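Local coordinates for protein putative transcriptional regulator (Streptomyces coelicolor, PDB 2ZB9) that probably binds cis-regulatory DNA through a helix-turn-helix motif and acts as a TetR-family transcription factor, at residues L128-A131 / Y132-Y136. Numbering follows the deposited sequence.
Sequences LATA and YRQLY
Arg-133 folds back over Ala-129 and Thr-130, one turn earlier in helix 126-153 of the all-helical, TetR-like C-terminal domain. With CG anti to the carbonyl carbon and a bend at chi3 (-70°), the chain brings one guanidinium face over Ala-129 O and Thr-130 CA, both displaced toward the rim of the group. NH1 ends 4.0 Å from Ala-129 CB. Ala-129 O already accepts the backbone N-H of Arg-133, whose nitrogen lies tilted from the carbonyl plane, and it takes a second bond from a water that also meets NH1 weakly. The side chain of Arg-133 passes slantwise across that of Thr-130. Thr-130 OG1 and Arg-133 NH2 stay 3.8 Å apart and are bridged by another water, again held weakly by the arginine. Thr-130 OG1 sits beside its own backbone N and hydrogen-bonds Ala-126 O, while CG2, anti to the backbone N, faces Gln-134 one turn on; that side chain, extended beyond CG, runs alongside in the same direction, with OE1 3.7 Å from CG2. The backbone N of Gln-134 donates to Thr-130 O at 3.0 Å, nearly straight (169° at the hydrogen). On the buried side, Tyr-132 reaches Leu-115 and Ile-119 of helix 110-122, Leu-72 of helix 67-83 and Ile-180 of the second subunit. Leu-135 turns to Ala-69 and Leu-72, and its CD1 grazes Ala-131 CB at 4.4 Å. In the backbone, Leu-135 N donates to Ala-131 O at 2.8 Å.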
loop_
_atom_site.group_PDB
_atom_site.type_symbol
_atom_site.label_atom_id
_atom_site.label_comp_id
_atom_site.label_asym_id
_atom_site.label_seq_id
_atom_site.Cartn_x
_atom_site.Cartn_y
_atom_site.Cartn_z
ATOM N N LEU A 128 -11.716 -11.648 -4.642
ATOM C CA LEU A 128 -10.923 -10.775 -5.490
ATOM C C LEU A 128 -9.509 -10.643 -4.906
ATOM O O LEU A 128 -8.518 -10.666 -5.642
ATOM C CB LEU A 128 -11.597 -9.402 -5.612
ATOM C CG LEU A 128 -10.927 -8.385 -6.543
ATOM C CD1 LEU A 128 -10.871 -8.948 -7.959
ATOM C CD2 LEU A 128 -11.701 -7.074 -6.516
ATOM N N ALA A 129 -9.422 -10.519 -3.585
ATOM C CA ALA A 129 -8.128 -10.402 -2.918
ATOM C C ALA A 129 -7.277 -11.626 -3.244
ATOM O O ALA A 129 -6.090 -11.509 -3.532
ATOM C CB ALA A 129 -8.318 -10.276 -1.398
ATOM N N THR A 130 -7.888 -12.803 -3.205
ATOM C CA THR A 130 -7.166 -14.033 -3.512
ATOM C C THR A 130 -6.663 -14.035 -4.951
ATOM O O THR A 130 -5.531 -14.435 -5.217
ATOM C CB THR A 130 -8.059 -15.271 -3.283
ATOM O OG1 THR A 130 -8.327 -15.404 -1.882
ATOM C CG2 THR A 130 -7.376 -16.538 -3.791
ATOM N N ALA A 131 -7.505 -13.583 -5.876
ATOM C CA ALA A 131 -7.134 -13.528 -7.289
ATOM C C ALA A 131 -6.035 -12.488 -7.531
ATOM O O ALA A 131 -5.159 -12.674 -8.381
ATOM C CB ALA A 131 -8.358 -13.201 -8.133
ATOM N N TYR A 132 -6.084 -11.388 -6.789
ATOM C CA TYR A 132 -5.082 -10.341 -6.946
ATOM C C TYR A 132 -3.686 -10.904 -6.647
ATOM O O TYR A 132 -2.719 -10.637 -7.375
ATOM C CB TYR A 132 -5.391 -9.176 -6.005
ATOM C CG TYR A 132 -4.514 -7.969 -6.238
ATOM C CD1 TYR A 132 -4.890 -6.971 -7.136
ATOM C CD2 TYR A 132 -3.286 -7.845 -5.587
ATOM C CE1 TYR A 132 -4.063 -5.874 -7.378
ATOM C CE2 TYR A 132 -2.452 -6.754 -5.823
ATOM C CZ TYR A 132 -2.846 -5.774 -6.719
ATOM O OH TYR A 132 -2.019 -4.702 -6.957
ATOM N N ARG A 133 -3.587 -11.689 -5.581
ATOM C CA ARG A 133 -2.315 -12.301 -5.202
ATOM C C ARG A 133 -1.890 -13.395 -6.185
ATOM O O ARG A 133 -0.753 -13.416 -6.659
ATOM C CB ARG A 133 -2.406 -12.906 -3.791
ATOM C CG ARG A 133 -2.553 -11.883 -2.660
ATOM C CD ARG A 133 -2.247 -12.508 -1.293
ATOM N NE ARG A 133 -3.272 -13.462 -0.869
ATOM C CZ ARG A 133 -4.467 -13.115 -0.391
ATOM N NH1 ARG A 133 -4.792 -11.833 -0.270
ATOM N NH2 ARG A 133 -5.343 -14.049 -0.038
ATOM N N GLN A 134 -2.807 -14.302 -6.501
ATOM C CA GLN A 134 -2.480 -15.406 -7.402
ATOM C C GLN A 134 -2.160 -15.012 -8.833
ATOM O O GLN A 134 -1.295 -15.613 -9.460
ATOM C CB GLN A 134 -3.613 -16.441 -7.402
ATOM C CG GLN A 134 -3.653 -17.283 -6.128
ATOM C CD GLN A 134 -4.861 -18.211 -6.046
ATOM O OE1 GLN A 134 -4.958 -19.034 -5.134
ATOM N NE2 GLN A 134 -5.787 -18.076 -6.991
ATOM N N LEU A 135 -2.844 -13.997 -9.348
ATOM C CA LEU A 135 -2.633 -13.587 -10.727
ATOM C C LEU A 135 -1.731 -12.367 -10.923
ATOM O O LEU A 135 -1.241 -12.133 -12.025
ATOM C CB LEU A 135 -3.993 -13.352 -11.390
ATOM C CG LEU A 135 -4.915 -14.578 -11.370
ATOM C CD1 LEU A 135 -6.309 -14.182 -11.843
ATOM C CD2 LEU A 135 -4.331 -15.684 -12.254
ATOM N N TYR A 136 -1.498 -11.596 -9.866
ATOM C CA TYR A 136 -0.640 -10.428 -10.008
ATOM C C TYR A 136 0.486 -10.240 -8.987
ATOM O O TYR A 136 1.646 -10.506 -9.288
ATOM C CB TYR A 136 -1.475 -9.141 -10.044
ATOM C CG TYR A 136 -0.658 -7.943 -10.468
ATOM C CD1 TYR A 136 -0.295 -7.765 -11.809
ATOM C CD2 TYR A 136 -0.190 -7.021 -9.531
ATOM C CE1 TYR A 136 0.512 -6.703 -12.202
ATOM C CE2 TYR A 136 0.621 -5.954 -9.913
ATOM C CZ TYR A 136 0.969 -5.802 -11.248
ATOM O OH TYR A 136 1.777 -4.757 -11.636
HETATM O O HOH W 1 -4.669 -9.658 -1.752
HETATM O O HOH W 2 -8.584 -13.437 0.302
#